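PDB 3WA7: tannase, which hydrolyses galloyl ester bonds of tannins to release gallic acid, and belongs to the alpha/beta hydrolases. Local coordinates for residues W411-A417 with G440-P446; A202-I206 with H451-D456; R4-D8 with Y145-P151. One frame throughout, in Å; residues are numbered along the deposited sequence. Where two conformers were deposited one is given.

Contact 1: W411-A417 with G440-P446; sequences WRIRHGA and GIDFALP
Strands 411-414 and 440-444 run parallel in extended conformation, 14° apart, with axes 4.6 Å apart at closest. The register runs from W411 opposite I441 to R414 opposite A444. Backbone hydrogen bonds alternate: W411 N to G440 O, D442 N to W411 O and I413 N to D442 O (each 2.8 Å), then A444 N to I413 O (3.3 Å). Past the strands, A417 N donates a hydrogen bond to P446 O, 2.8 Å. R412, D442, R414 and A444 share one sheet face. R414 (m, m, t) folds back along its strand. R414 NH1 and NH2 both donate to D442 (t) OD1, at 2.9 and 2.8 Å, in a salt bridge; A444 CB lies over the guanidinium. R412 is extended through chi3 (t, t, t), with chi4 at -81°; a water joins its NE to D442 OD2, while its NH2 forms a salt bridge with D456. On the other face, W411 (m) leads its ring away from 440-446. I413 (m, t) meets I441 (t, p), CD1 to CD1 3.6 Å. F443 (t) places CD1 3.9 Å from I413 CB. L445 (t, p) puts CD1 2.9 Å from H415 O. In this beta-alpha-beta unit, helix 425-436 packs on W411, I413 and F443; helix 457-468 packs on R412 and D442. Strand 199-203 flanks 410-414, and 440-444 ends the sheet.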
loop_
_atom_site.group_PDB
_atom_site.type_symbol
_atom_site.label_atom_id
_atom_site.label_comp_id
_atom_site.label_asym_id
_atom_site.label_seq_id
_atom_site.Cartn_x
_atom_site.Cartn_y
_atom_site.Cartn_z
ATOM N N TRP A 411 -12.695 2.188 -3.797
ATOM C CA TRP A 411 -11.235 2.280 -3.768
ATOM C C TRP A 411 -10.675 3.655 -4.124
ATOM O O TRP A 411 -11.171 4.324 -5.032
ATOM C CB TRP A 411 -10.624 1.276 -4.755
ATOM C CG TRP A 411 -10.990 -0.147 -4.507
ATOM C CD1 TRP A 411 -12.235 -0.701 -4.596
ATOM C CD2 TRP A 411 -10.111 -1.201 -4.098
ATOM N NE1 TRP A 411 -12.185 -2.032 -4.263
ATOM C CE2 TRP A 411 -10.894 -2.366 -3.954
ATOM C CE3 TRP A 411 -8.735 -1.275 -3.842
ATOM C CZ2 TRP A 411 -10.348 -3.597 -3.559
ATOM C CZ3 TRP A 411 -8.191 -2.498 -3.450
ATOM C CH2 TRP A 411 -9.001 -3.642 -3.313
ATOM N N ARG A 412 -9.624 4.058 -3.415
ATOM C CA ARG A 412 -8.937 5.316 -3.688
ATOM C C ARG A 412 -7.451 4.985 -3.727
ATOM O O ARG A 412 -6.862 4.575 -2.723
ATOM C CB ARG A 412 -9.207 6.370 -2.612
ATOM C CG ARG A 412 -8.560 7.719 -2.941
ATOM C CD ARG A 412 -8.989 8.807 -1.964
ATOM N NE ARG A 412 -8.555 10.142 -2.379
ATOM C CZ ARG A 412 -7.336 10.639 -2.186
ATOM N NH1 ARG A 412 -6.405 9.917 -1.580
ATOM N NH2 ARG A 412 -7.051 11.869 -2.593
ATOM N N ILE A 413 -6.853 5.151 -4.898
ATOM C CA ILE A 413 -5.447 4.838 -5.086
ATOM C C ILE A 413 -4.652 6.039 -5.572
ATOM O O ILE A 413 -5.105 6.782 -6.445
ATOM C CB ILE A 413 -5.285 3.709 -6.124
ATOM C CG1 ILE A 413 -6.109 2.489 -5.695
ATOM C CG2 ILE A 413 -3.810 3.361 -6.295
ATOM C CD1 ILE A 413 -6.129 1.380 -6.721
ATOM N N ARG A 414 -3.466 6.219 -4.998
ATOM C CA ARG A 414 -2.576 7.310 -5.374
ATOM C C ARG A 414 -1.142 6.798 -5.487
ATOM O O ARG A 414 -0.719 5.937 -4.714
ATOM C CB ARG A 414 -2.622 8.438 -4.332
ATOM C CG ARG A 414 -3.921 9.233 -4.292
ATOM C CD ARG A 414 -4.079 10.087 -5.547
ATOM N NE ARG A 414 -5.287 10.915 -5.522
ATOM C CZ ARG A 414 -6.520 10.467 -5.744
ATOM N NH1 ARG A 414 -6.738 9.186 -6.013
ATOM N NH2 ARG A 414 -7.544 11.314 -5.714
ATOM N N HIS A 415 -0.412 7.310 -6.473
ATOM C CA HIS A 415 0.991 6.962 -6.677
ATOM C C HIS A 415 1.631 8.213 -7.266
ATOM O O HIS A 415 1.221 8.676 -8.326
ATOM C CB HIS A 415 1.156 5.792 -7.657
ATOM C CG HIS A 415 2.581 5.358 -7.835
ATOM N ND1 HIS A 415 3.125 4.283 -7.164
ATOM C CD2 HIS A 415 3.587 5.889 -8.571
ATOM C CE1 HIS A 415 4.404 4.172 -7.478
ATOM N NE2 HIS A 415 4.708 5.134 -8.330
ATOM N N GLY A 416 2.622 8.765 -6.573
ATOM C CA GLY A 416 3.272 9.978 -7.045
ATOM C C GLY A 416 3.934 9.880 -8.407
ATOM O O GLY A 416 4.541 8.864 -8.741
ATOM N N ALA A 417 3.826 10.949 -9.194
ATOM C CA ALA A 417 4.424 10.980 -10.524
ATOM C C ALA A 417 5.948 10.963 -10.454
ATOM O O ALA A 417 6.616 10.775 -11.468
ATOM C CB ALA A 417 3.945 12.213 -11.290
ATOM N N GLY A 440 -15.844 0.807 -7.567
ATOM C CA GLY A 440 -15.638 2.242 -7.552
ATOM C C GLY A 440 -14.160 2.508 -7.347
ATOM O O GLY A 440 -13.549 1.963 -6.425
ATOM N N ILE A 441 -13.576 3.336 -8.203
ATOM C CA ILE A 441 -12.157 3.637 -8.094
ATOM C C ILE A 441 -11.829 5.099 -8.382
ATOM O O ILE A 441 -12.187 5.644 -9.426
ATOM C CB ILE A 441 -11.326 2.706 -9.036
ATOM C CG1 ILE A 441 -9.872 3.177 -9.119
ATOM C CG2 ILE A 441 -11.972 2.645 -10.413
ATOM C CD1 ILE A 441 -9.110 3.072 -7.806
ATOM N N ASP A 442 -11.173 5.731 -7.415
ATOM C CA ASP A 442 -10.739 7.119 -7.521
ATOM C C ASP A 442 -9.226 6.983 -7.609
ATOM O O ASP A 442 -8.577 6.570 -6.645
ATOM C CB ASP A 442 -11.133 7.898 -6.267
ATOM C CG ASP A 442 -10.747 9.357 -6.348
ATOM O OD1 ASP A 442 -9.573 9.642 -6.652
ATOM O OD2 ASP A 442 -11.617 10.221 -6.105
ATOM N N PHE A 443 -8.667 7.329 -8.765
ATOM C CA PHE A 443 -7.237 7.164 -9.001
ATOM C C PHE A 443 -6.545 8.407 -9.541
ATOM O O PHE A 443 -7.141 9.186 -10.284
ATOM C CB PHE A 443 -7.059 5.989 -9.975
ATOM C CG PHE A 443 -5.640 5.751 -10.423
ATOM C CD1 PHE A 443 -4.638 5.457 -9.506
ATOM C CD2 PHE A 443 -5.319 5.777 -11.777
ATOM C CE1 PHE A 443 -3.339 5.190 -9.926
ATOM C CE2 PHE A 443 -4.023 5.512 -12.210
ATOM C CZ PHE A 443 -3.028 5.217 -11.283
ATOM N N ALA A 444 -5.283 8.582 -9.162
ATOM C CA ALA A 444 -4.494 9.718 -9.624
ATOM C C ALA A 444 -2.997 9.507 -9.433
ATOM O O ALA A 444 -2.559 8.741 -8.566
ATOM C CB ALA A 444 -4.934 10.996 -8.904
ATOM N N LEU A 445 -2.220 10.194 -10.265
ATOM C CA LEU A 445 -0.764 10.152 -10.228
ATOM C C LEU A 445 -0.321 11.596 -9.976
ATOM O O LEU A 445 0.121 12.279 -10.893
ATOM C CB LEU A 445 -0.200 9.690 -11.578
ATOM C CG LEU A 445 1.276 9.325 -11.683
ATOM C CD1 LEU A 445 1.488 7.912 -11.154
ATOM C CD2 LEU A 445 1.709 9.407 -13.136
ATOM N N PRO A 446 -0.439 12.074 -8.724
ATOM C CA PRO A 446 -0.069 13.436 -8.312
ATOM C C PRO A 446 1.306 13.907 -8.780
ATOM O O PRO A 446 2.320 13.262 -8.519
ATOM C CB PRO A 446 -0.166 13.371 -6.787
ATOM C CG PRO A 446 -1.246 12.371 -6.570
ATOM C CD PRO A 446 -0.905 11.292 -7.565
HETATM O O HOH W 1 -10.285 11.727 -3.748
#

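Contact 2: A202-I206 with H451-D456. With SO4 (sulfate ion), chain C.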
loop_
_atom_site.group_PDB
_atom_site.type_symbol
_atom_site.label_atom_id
_atom_site.label_comp_id
_atom_site.label_asym_id
_atom_site.label_seq_id
_atom_site.Cartn_x
_atom_site.Cartn_y
_atom_site.Cartn_z
ATOM N N ALA A 202 -5.152 3.568 -0.537
ATOM C CA ALA A 202 -3.795 3.061 -0.662
ATOM C C ALA A 202 -2.876 4.008 -1.407
ATOM O O ALA A 202 -3.181 4.444 -2.519
ATOM C CB ALA A 202 -3.811 1.705 -1.359
ATOM N N TYR A 203 -1.750 4.329 -0.779
ATOM C CA TYR A 203 -0.751 5.190 -1.391
ATOM C C TYR A 203 0.385 4.305 -1.885
ATOM O O TYR A 203 0.851 3.416 -1.165
ATOM C CB TYR A 203 -0.229 6.217 -0.387
ATOM C CG TYR A 203 -1.279 7.224 0.018
ATOM C CD1 TYR A 203 -2.173 6.948 1.051
ATOM C CD2 TYR A 203 -1.408 8.436 -0.662
ATOM C CE1 TYR A 203 -3.171 7.854 1.399
ATOM C CE2 TYR A 203 -2.401 9.345 -0.324
ATOM C CZ TYR A 203 -3.279 9.048 0.709
ATOM O OH TYR A 203 -4.254 9.955 1.054
ATOM N N CYS A 204 0.806 4.548 -3.124
ATOM C CA CYS A 204 1.871 3.795 -3.785
ATOM C C CYS A 204 1.949 2.337 -3.342
ATOM O O CYS A 204 2.989 1.871 -2.882
ATOM C CB CYS A 204 3.230 4.486 -3.588
ATOM S SG CYS A 204 3.773 4.771 -1.876
ATOM N N PRO A 205 0.844 1.589 -3.492
ATOM C CA PRO A 205 0.848 0.182 -3.086
ATOM C C PRO A 205 1.873 -0.649 -3.849
ATOM O O PRO A 205 1.783 -0.807 -5.068
ATOM C CB PRO A 205 -0.589 -0.264 -3.356
ATOM C CG PRO A 205 -0.997 0.607 -4.519
ATOM C CD PRO A 205 -0.441 1.957 -4.113
ATOM N N ILE A 206 2.855 -1.166 -3.123
ATOM C CA ILE A 206 3.891 -1.990 -3.726
ATOM C C ILE A 206 3.343 -3.411 -3.700
ATOM O O ILE A 206 3.577 -4.164 -2.756
ATOM C CB ILE A 206 5.200 -1.898 -2.921
ATOM C CG1 ILE A 206 5.646 -0.435 -2.827
ATOM C CG2 ILE A 206 6.286 -2.737 -3.585
ATOM C CD1 ILE A 206 6.009 0.195 -4.169
ATOM N N HIS A 451 7.905 9.016 -3.333
ATOM C CA HIS A 451 7.407 7.815 -2.687
ATOM C C HIS A 451 6.963 8.240 -1.289
ATOM O O HIS A 451 7.796 8.476 -0.412
ATOM C CB HIS A 451 8.531 6.781 -2.606
ATOM C CG HIS A 451 8.095 5.449 -2.087
ATOM N ND1 HIS A 451 7.135 4.683 -2.713
ATOM C CD2 HIS A 451 8.498 4.739 -1.007
ATOM C CE1 HIS A 451 6.967 3.558 -2.042
ATOM N NE2 HIS A 451 7.782 3.566 -1.003
ATOM N N SER A 452 5.652 8.349 -1.092
ATOM C CA SER A 452 5.109 8.783 0.190
ATOM C C SER A 452 3.596 8.621 0.208
ATOM O O SER A 452 3.011 8.124 -0.749
ATOM C CB SER A 452 5.451 10.254 0.413
ATOM O OG SER A 452 4.886 11.043 -0.623
ATOM N N GLY A 453 2.966 9.049 1.299
ATOM C CA GLY A 453 1.520 8.953 1.405
ATOM C C GLY A 453 0.937 9.990 2.350
ATOM O O GLY A 453 1.672 10.802 2.913
ATOM N N ASP A 454 -0.385 9.970 2.507
ATOM C CA ASP A 454 -1.090 10.886 3.408
ATOM C C ASP A 454 -0.761 12.366 3.191
ATOM O O ASP A 454 -0.781 13.152 4.139
ATOM C CB ASP A 454 -0.782 10.511 4.863
ATOM C CG ASP A 454 -1.357 9.157 5.262
ATOM O OD1 ASP A 454 -1.606 8.321 4.370
ATOM O OD2 ASP A 454 -1.546 8.922 6.475
ATOM N N TYR A 455 -0.478 12.749 1.951
ATOM C CA TYR A 455 -0.132 14.137 1.639
ATOM C C TYR A 455 -1.303 14.953 1.094
ATOM O O TYR A 455 -1.151 16.137 0.787
ATOM C CB TYR A 455 1.018 14.153 0.625
ATOM C CG TYR A 455 0.811 13.185 -0.517
ATOM C CD1 TYR A 455 -0.163 13.416 -1.485
ATOM C CD2 TYR A 455 1.550 12.003 -0.597
ATOM C CE1 TYR A 455 -0.404 12.500 -2.503
ATOM C CE2 TYR A 455 1.319 11.078 -1.612
ATOM C CZ TYR A 455 0.338 11.333 -2.561
ATOM O OH TYR A 455 0.086 10.412 -3.552
ATOM N N ASP A 456 -2.468 14.321 0.991
ATOM C CA ASP A 456 -3.665 14.964 0.454
ATOM C C ASP A 456 -4.885 14.675 1.324
ATOM O O ASP A 456 -5.947 14.333 0.806
ATOM C CB ASP A 456 -3.926 14.416 -0.947
ATOM C CG ASP A 456 -4.029 12.901 -0.956
ATOM O OD1 ASP A 456 -3.822 12.299 0.118
ATOM O OD2 ASP A 456 -4.308 12.310 -2.020
HETATM S S SO4 C . 9.167 1.733 2.166
HETATM O O1 SO4 C . 8.992 2.400 3.469
HETATM O O2 SO4 C . 9.196 2.738 1.094
HETATM O O3 SO4 C . 10.444 1.005 2.170
HETATM O O4 SO4 C . 8.052 0.797 1.939
#
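Y203 lays one ring face against the backbone of G453 and D454; its CG is 3.6 Å from G453 CA. G453 has no CB; one placed there would clash with Y203 CB. The edge of Y203 points at the face of Y455 in a T-shaped stack, with centroids 5.4 Å apart and planes at 76°. At the ring tip, Y203 OH donates a 2.6 Å hydrogen bond to D456 OD1. The other carboxylate oxygen, OD2, forms a salt bridge with R412. D456 stands at the N-cap position of helix 457-468 but makes no capping bond. Further along, C204 follows the end of strand 199-203 with positive phi. Its SG is 3.4 Å from H451 CE1 and sits obliquely to the imidazole. I206 CD1 also approaches H451 CE1, at 4.1 Å. H451 ND1 hydrogen-bonds D419 and NE2 hydrogen-bonds S163. H451 NE2 also makes a weak 2.7 Å hydrogen bond to sulfate O2. This ion, probably from the crystallisation liquor, is hydrogen-bonded to S163 and the G77 backbone N as well. The geometry is consistent with a catalytic triad of S163, D419 and H451, with S163 on a nucleophile elbow and the histidine on a loop after the last strand, as in alpha/beta hydrolases.

Contact 3: R4-D8 with Y145-P151; sequences RLIFD and YNQGRLP
F7, R149 and I6 lose the most surface where the N-terminal segment 4-8 crosses the loop 145-151. Neither segment forms a strand here; the closest CA pair is F7 and R149, at 6.2 Å. L5 has positive phi (59°), and I6 and F7 are extended. F7 (chi1 t) takes L150 CD2 over its ring face, 3.4 Å from the centroid, in a CH-pi contact. Strands 22-33 and 44-50 and Y142 also line the F7 pocket. The loop leaves helix 131-145 at N146 and leads to strand 157-160, so the contact ties the start of the modelled chain to a helix-to-strand connection of the alpha/beta-hydrolase fold. N146 (m) bridges the backbone: its ND2 donates to L5 O at 3.0 Å, and F7 N donates to its OD1 at 2.8 Å. R149 (m, t, m) turns back, and its NE donates to N146 OD1 at 2.7 Å. I6 (m, m) sets CD1 over the R149 guanidinium, 3.3 Å from R149 NH2, and 3.7 Å from Y145 CE2.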
loop_
_atom_site.group_PDB
_atom_site.type_symbol
_atom_site.label_atom_id
_atom_site.label_comp_id
_atom_site.label_asym_id
_atom_site.label_seq_id
_atom_site.Cartn_x
_atom_site.Cartn_y
_atom_site.Cartn_z
ATOM N N ARG A 4 -13.187 -14.525 24.951
ATOM C CA ARG A 4 -12.532 -13.223 25.265
ATOM C C ARG A 4 -12.598 -12.279 24.066
ATOM O O ARG A 4 -13.543 -12.331 23.281
ATOM C CB ARG A 4 -11.074 -13.456 25.667
ATOM C CG ARG A 4 -10.220 -14.066 24.569
ATOM C CD ARG A 4 -8.871 -14.514 25.099
ATOM N NE ARG A 4 -9.001 -15.616 26.049
ATOM C CZ ARG A 4 -7.973 -16.286 26.560
ATOM N NH1 ARG A 4 -6.733 -15.968 26.213
ATOM N NH2 ARG A 4 -8.184 -17.279 27.416
ATOM N N LEU A 5 -11.590 -11.423 23.931
ATOM C CA LEU A 5 -11.535 -10.458 22.837
ATOM C C LEU A 5 -12.751 -9.539 22.853
ATOM O O LEU A 5 -13.212 -9.075 21.811
ATOM C CB LEU A 5 -11.440 -11.175 21.489
ATOM C CG LEU A 5 -10.214 -12.074 21.311
ATOM C CD1 LEU A 5 -10.192 -12.625 19.890
ATOM C CD2 LEU A 5 -8.941 -11.278 21.591
ATOM N N ILE A 6 -13.270 -9.287 24.048
ATOM C CA ILE A 6 -14.414 -8.406 24.208
ATOM C C ILE A 6 -13.905 -7.014 24.557
ATOM O O ILE A 6 -13.238 -6.826 25.577
ATOM C CB ILE A 6 -15.346 -8.886 25.343
ATOM C CG1 ILE A 6 -15.962 -10.236 24.976
ATOM C CG2 ILE A 6 -16.426 -7.847 25.608
ATOM C CD1 ILE A 6 -16.816 -10.205 23.725
ATOM N N PHE A 7 -14.208 -6.045 23.703
ATOM C CA PHE A 7 -13.778 -4.677 23.945
ATOM C C PHE A 7 -14.574 -4.089 25.103
ATOM O O PHE A 7 -15.797 -4.230 25.162
ATOM C CB PHE A 7 -13.996 -3.814 22.704
ATOM C CG PHE A 7 -13.585 -2.382 22.891
ATOM C CD1 PHE A 7 -12.241 -2.027 22.885
ATOM C CD2 PHE A 7 -14.540 -1.393 23.105
ATOM C CE1 PHE A 7 -11.853 -0.704 23.090
ATOM C CE2 PHE A 7 -14.162 -0.070 23.313
ATOM C CZ PHE A 7 -12.815 0.275 23.306
ATOM N N ASP A 8 -13.868 -3.430 26.016
ATOM C CA ASP A 8 -14.483 -2.802 27.181
ATOM C C ASP A 8 -14.343 -1.288 27.031
ATOM O O ASP A 8 -13.233 -0.757 27.050
ATOM C CB ASP A 8 -13.769 -3.256 28.456
ATOM C CG ASP A 8 -14.484 -2.806 29.718
ATOM O OD1 ASP A 8 -15.131 -1.738 29.695
ATOM O OD2 ASP A 8 -14.386 -3.519 30.735
ATOM N N TYR A 145 -16.165 -7.888 15.386
ATOM C CA TYR A 145 -16.703 -8.755 16.435
ATOM C C TYR A 145 -17.244 -7.884 17.560
ATOM O O TYR A 145 -18.184 -8.261 18.267
ATOM C CB TYR A 145 -15.595 -9.662 16.984
ATOM C CG TYR A 145 -16.016 -10.573 18.120
ATOM C CD1 TYR A 145 -17.045 -11.500 17.954
ATOM C CD2 TYR A 145 -15.359 -10.532 19.352
ATOM C CE1 TYR A 145 -17.409 -12.368 18.985
ATOM C CE2 TYR A 145 -15.717 -11.396 20.391
ATOM C CZ TYR A 145 -16.742 -12.311 20.198
ATOM O OH TYR A 145 -17.092 -13.177 21.213
ATOM N N ASN A 146 -16.644 -6.709 17.710
ATOM C CA ASN A 146 -17.033 -5.785 18.764
ATOM C C ASN A 146 -17.954 -4.651 18.345
ATOM O O ASN A 146 -17.954 -3.583 18.952
ATOM C CB ASN A 146 -15.777 -5.240 19.443
ATOM C CG ASN A 146 -15.178 -6.236 20.417
ATOM O OD1 ASN A 146 -15.777 -6.539 21.450
ATOM N ND2 ASN A 146 -14.004 -6.761 20.089
ATOM N N GLN A 147 -18.743 -4.885 17.302
ATOM C CA GLN A 147 -19.697 -3.884 16.846
ATOM C C GLN A 147 -20.568 -3.531 18.053
ATOM O O GLN A 147 -20.956 -4.414 18.817
ATOM C CB GLN A 147 -20.577 -4.462 15.739
ATOM C CG GLN A 147 -21.689 -3.538 15.271
ATOM C CD GLN A 147 -22.570 -4.188 14.221
ATOM O OE1 GLN A 147 -23.124 -5.263 14.442
ATOM N NE2 GLN A 147 -22.705 -3.537 13.070
ATOM N N GLY A 148 -20.867 -2.249 18.221
ATOM C CA GLY A 148 -21.689 -1.825 19.341
ATOM C C GLY A 148 -20.857 -1.469 20.557
ATOM O O GLY A 148 -21.031 -0.404 21.151
ATOM N N ARG A 149 -19.951 -2.362 20.936
ATOM C CA ARG A 149 -19.090 -2.120 22.084
ATOM C C ARG A 149 -18.057 -1.064 21.718
ATOM O O ARG A 149 -17.746 -0.180 22.516
ATOM C CB ARG A 149 -18.418 -3.424 22.520
ATOM C CG ARG A 149 -19.400 -4.423 23.128
ATOM C CD ARG A 149 -18.677 -5.577 23.793
ATOM N NE ARG A 149 -18.150 -6.535 22.828
ATOM C CZ ARG A 149 -18.869 -7.502 22.267
ATOM N NH1 ARG A 149 -20.152 -7.644 22.577
ATOM N NH2 ARG A 149 -18.303 -8.330 21.400
ATOM N N LEU A 150 -17.539 -1.155 20.497
ATOM C CA LEU A 150 -16.570 -0.189 19.992
ATOM C C LEU A 150 -17.317 0.961 19.322
ATOM O O LEU A 150 -18.270 0.736 18.580
ATOM C CB LEU A 150 -15.666 -0.839 18.942
ATOM C CG LEU A 150 -14.373 -1.530 19.359
ATOM C CD1 LEU A 150 -13.829 -2.337 18.184
ATOM C CD2 LEU A 150 -13.363 -0.483 19.803
ATOM N N PRO A 151 -16.920 2.211 19.599
ATOM C CA PRO A 151 -17.622 3.318 18.945
ATOM C C PRO A 151 -17.349 3.237 17.438
ATOM O O PRO A 151 -16.320 2.703 17.026
ATOM C CB PRO A 151 -16.986 4.548 19.578
ATOM C CG PRO A 151 -16.676 4.078 20.971
ATOM C CD PRO A 151 -16.086 2.701 20.712
#

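Overall arrangement
Contact 3 comes first along the chain and closes before contact 1 opens; its second segment also precedes contact 2. The loop that contact 2 closes, between residues 206 and 451, contains both segments of contact 1. Contacts 1 and 2 have centres 9 Å apart and meet on neighbouring strands, 199-203 and 410-414, of the central mixed sheet. The R412-D456 salt bridge joins them directly. They lie at the 440-444 end of the sheet, beside the probable catalytic site. Contact 3 lies at the periphery, its centre 33 Å from that of contact 1 and 30 Å from that of contact 2. It packs near strands 22-33 and 44-50, toward the other edge of the same sheet. It touches neither contact 1 nor contact 2; the nearest atoms are about 20 and 19 Å away.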